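Local coordinates for protein positive phenol-degradative gene regulator (Ralstonia sp. E2, PDB 5FRY) that senses phenols through this N-terminal domain and activates phenol-degradation genes, probably as an ATP-dependent sigma-54 enhancer-binding protein, at residues Ile155-Ala158 with Thr159-Ser163; Glu199-Leu202 with Ala203-Gln206. One frame throughout, in Å; residues are numbered along the deposited sequence.

Along the chain, contact 1 (155-163) closes before contact 2 (199-206) opens, and their centres lie about 13 Å apart. Contact 1 is a buried piece of helix 152-166, close to the centre of the phenol-responsive sensory domain and in its V4R part; contact 2 is the last part of helix 198-201 and the turn after it, nearer the surface. Strand 170-176 and helix 60-84 pack against both. The two meet at Y205, whose OH probably hydrogen-bonds T159 OG1 (2.9 Å) and packs on I155 CG2 and G156 CA. The C-terminal segment is thereby joined directly to the helix that lines the ligand pocket.

Contact 1. Residues Ile155-Ala158 with Thr159-Ser163; sequences IGYA and TGYTS. With ERH (3,4-dimethylphenol), chain D.
The carbonyl oxygen A158 O is gripped twice by a single residue: T162 N reaches it at 3.0 Å and T162 OG1 at 2.7 Å, from opposite faces of the carbonyl plane. The hydroxyl can turn back on the helix because it stands beside its own backbone N (chi1 -48°), with CG2 anti to that N. It is also hydrogen-bonded to Y172 OH, linking the helix to strand 170-176. S163 repeats the pattern one residue on: its N and OG approach T159 O from opposite faces, OG standing well above the carbonyl plane. This is a regular alpha helix, 152-166, and its i to i+4 bonds include a nearly straight T159 N to I155 O (175°) and a more bent G160 N to G156 O (154°). One side of it forms a wall of the dimethylphenol pocket, to which Y157, A158, Y161 and T162 contribute. The ligand's methyl carbon C09 sits 3.3 Å from Y161 CD1, oblique to that ring, and 3.7 Å from T162 OG1. Backbone supplies part of the wall too, since A158 CA lies 3.6 Å from ligand C03. At Y157 the ligand's C06 comes in at the ring edge, near the plane, 3.6 Å from CD1. Both tyrosines carry CG anti to the backbone N, which sends the rings off the same side of the helix, one turn apart, with Y157 CE1 4.2 Å from Y161 CB. Their hydroxyls are fixed farther out, that of Y157 by D78 and that of Y161 by M94 O, while H102 stacks on the Y157 ring. T159 OG1 is hydrogen-bonded to Y205 OH and to Y172 N of strand 170-176, and its side chain touches F72 of helix 60-84.

Contact 2. Residues Glu199-Leu202 with Ala203-Gln206; sequences EAEL and ALYQ
L204 N hydrogen-bonds E201 O at 3.0 Å, and Y205 N does the same to L202 O at 3.0 Å: two consecutive i to i+3 bonds of a 3-10 turn following on from helix 198-201. The tighter winding shows in the geometry, for both amides sit above the carbonyl planes they bond to, 52° out of plane for L204 N. The packed side of the turn faces helix 60-84 and strand 170-176. There L204 CB lies against E201 O, and the ring of Y205, oblique to the same oxygen, comes within 3.7 Å of it through CD2. With CG anti to its carbonyl carbon (chi1 -72°), Y205 turns this ring back alongside the preceding turn; F72 and M68 cover it from helix 60-84. The carboxylate of E201 lies loosely beside L204 and Y205, OE1 4.4 Å from L204 CD1; its ion pair with R64 is long and weak. L204 O is hydrogen-bonded to R69 NH1. The other side is open to solvent at E199, A200, A203 and Q206, while L202, partly exposed, packs on T169 and L192. The backbone is looser here as well, A203 N making no better than a weak bond to A200 O, at 3.5 Å. Q206 leaves the turn with its side chain bent at chi2, and its CG lies 3.8 Å from L202 O.

Contact 1. Residues Ile155-Ala158 with Thr159-Ser163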
# COMPACT_ATOMS: atom_id res chain seq x y z
N ILE A 155 10.67 -9.76 0.97
CA ILE A 155 12.04 -10.12 0.54
C ILE A 155 12.72 -9.01 -0.27
O ILE A 155 13.87 -8.66 -0.01
CB ILE A 155 12.05 -11.41 -0.31
CG1 ILE A 155 11.88 -12.63 0.60
CG2 ILE A 155 13.33 -11.50 -1.14
CD1 ILE A 155 13.03 -12.83 1.56
N GLY A 156 12.00 -8.47 -1.26
CA GLY A 156 12.51 -7.37 -2.05
C GLY A 156 13.00 -6.24 -1.16
O GLY A 156 14.06 -5.63 -1.41
N TYR A 157 12.24 -6.00 -0.11
CA TYR A 157 12.52 -4.94 0.84
C TYR A 157 13.85 -5.19 1.55
O TYR A 157 14.71 -4.28 1.61
CB TYR A 157 11.38 -4.80 1.83
CG TYR A 157 11.62 -3.73 2.87
CD1 TYR A 157 12.55 -3.93 3.90
CD2 TYR A 157 10.95 -2.51 2.81
CE1 TYR A 157 12.80 -2.96 4.84
CE2 TYR A 157 11.18 -1.53 3.76
CZ TYR A 157 12.10 -1.77 4.78
OH TYR A 157 12.34 -0.82 5.75
N ALA A 158 14.03 -6.41 2.06
CA ALA A 158 15.27 -6.80 2.75
C ALA A 158 16.47 -6.63 1.84
O ALA A 158 17.51 -6.08 2.24
CB ALA A 158 15.21 -8.23 3.25
N THR A 159 16.34 -7.12 0.61
CA THR A 159 17.38 -7.00 -0.39
C THR A 159 17.74 -5.53 -0.66
O THR A 159 18.93 -5.14 -0.61
CB THR A 159 16.93 -7.69 -1.70
OG1 THR A 159 16.67 -9.07 -1.42
CG2 THR A 159 17.97 -7.58 -2.78
N GLY A 160 16.71 -4.72 -0.91
CA GLY A 160 16.88 -3.34 -1.34
C GLY A 160 17.54 -2.51 -0.27
O GLY A 160 18.50 -1.79 -0.54
N TYR A 161 17.03 -2.64 0.95
CA TYR A 161 17.54 -1.91 2.10
C TYR A 161 18.99 -2.29 2.38
O TYR A 161 19.84 -1.43 2.49
CB TYR A 161 16.69 -2.19 3.34
CG TYR A 161 17.19 -1.48 4.59
CD1 TYR A 161 18.25 -2.01 5.33
CD2 TYR A 161 16.62 -0.29 5.02
CE1 TYR A 161 18.73 -1.36 6.46
CE2 TYR A 161 17.08 0.35 6.15
CZ TYR A 161 18.13 -0.19 6.87
OH TYR A 161 18.58 0.46 8.00
N THR A 162 19.25 -3.59 2.51
CA THR A 162 20.60 -4.04 2.85
C THR A 162 21.56 -3.66 1.75
O THR A 162 22.68 -3.20 2.00
CB THR A 162 20.65 -5.55 3.07
OG1 THR A 162 19.57 -5.93 3.93
CG2 THR A 162 22.03 -5.97 3.67
N SER A 163 21.14 -3.86 0.52
CA SER A 163 21.97 -3.48 -0.63
C SER A 163 22.31 -2.00 -0.63
O SER A 163 23.46 -1.64 -0.89
CB SER A 163 21.29 -3.86 -1.93
OG SER A 163 21.27 -5.26 -2.07
O01 ERH D . 12.30 -7.12 6.98
C02 ERH D . 15.94 -8.04 7.42
C03 ERH D . 15.76 -5.91 6.16
C04 ERH D . 16.57 -7.02 6.79
C05 ERH D . 14.43 -8.07 7.48
C06 ERH D . 14.41 -5.94 6.22
C07 ERH D . 13.71 -7.09 6.92
C08 ERH D . 16.75 -9.15 8.05
C09 ERH D . 16.46 -4.77 5.46

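Contact 2. Residues Glu199-Leu202 with Ala203-Gln206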
# COMPACT_ATOMS: atom_id res chain seq x y z
N GLU A 199 22.88 -15.16 -9.67
CA GLU A 199 22.82 -14.45 -10.94
C GLU A 199 21.43 -14.59 -11.56
O GLU A 199 21.07 -13.84 -12.47
CB GLU A 199 23.88 -14.99 -11.90
CG GLU A 199 24.38 -13.96 -12.91
CD GLU A 199 25.01 -12.75 -12.24
OE1 GLU A 199 25.81 -12.94 -11.30
OE2 GLU A 199 24.71 -11.61 -12.66
N ALA A 200 20.66 -15.55 -11.07
CA ALA A 200 19.31 -15.79 -11.56
C ALA A 200 18.28 -15.08 -10.69
O ALA A 200 17.20 -14.72 -11.16
CB ALA A 200 19.03 -17.28 -11.63
N GLU A 201 18.61 -14.89 -9.42
CA GLU A 201 17.70 -14.23 -8.49
C GLU A 201 17.70 -12.74 -8.83
O GLU A 201 16.67 -12.07 -8.76
CB GLU A 201 18.13 -14.49 -7.04
CG GLU A 201 17.36 -13.71 -5.97
CD GLU A 201 16.07 -14.37 -5.56
OE1 GLU A 201 15.76 -15.47 -6.09
OE2 GLU A 201 15.36 -13.80 -4.70
N LEU A 202 18.86 -12.25 -9.23
CA LEU A 202 19.07 -10.85 -9.57
C LEU A 202 18.15 -10.42 -10.70
O LEU A 202 17.68 -9.28 -10.73
CB LEU A 202 20.53 -10.60 -9.96
CG LEU A 202 20.96 -9.18 -10.30
CD1 LEU A 202 20.88 -8.28 -9.06
CD2 LEU A 202 22.37 -9.17 -10.88
N ALA A 203 17.90 -11.35 -11.61
CA ALA A 203 17.09 -11.09 -12.79
C ALA A 203 15.67 -10.65 -12.42
O ALA A 203 14.98 -10.00 -13.22
CB ALA A 203 17.05 -12.32 -13.68
N LEU A 204 15.23 -10.99 -11.20
CA LEU A 204 13.86 -10.72 -10.79
C LEU A 204 13.69 -9.30 -10.26
O LEU A 204 12.56 -8.83 -10.06
CB LEU A 204 13.41 -11.74 -9.75
CG LEU A 204 13.09 -13.14 -10.28
CD1 LEU A 204 12.91 -14.13 -9.14
CD2 LEU A 204 11.84 -13.10 -11.16
N TYR A 205 14.80 -8.61 -10.05
CA TYR A 205 14.75 -7.24 -9.59
C TYR A 205 14.86 -6.27 -10.76
O TYR A 205 15.20 -5.10 -10.59
CB TYR A 205 15.86 -6.99 -8.57
CG TYR A 205 15.59 -7.66 -7.24
CD1 TYR A 205 14.75 -7.06 -6.30
CD2 TYR A 205 16.14 -8.90 -6.93
CE1 TYR A 205 14.49 -7.67 -5.08
CE2 TYR A 205 15.88 -9.52 -5.71
CZ TYR A 205 15.07 -8.90 -4.80
OH TYR A 205 14.83 -9.51 -3.59
N GLN A 206 14.55 -6.78 -11.96
CA GLN A 206 14.69 -6.01 -13.20
C GLN A 206 13.40 -5.99 -14.00
O GLN A 206 12.85 -7.04 -14.33
CB GLN A 206 15.81 -6.62 -14.06
CG GLN A 206 17.16 -6.67 -13.39
CD GLN A 206 17.88 -5.34 -13.49
OE1 GLN A 206 18.21 -4.88 -14.59
NE2 GLN A 206 18.12 -4.72 -12.34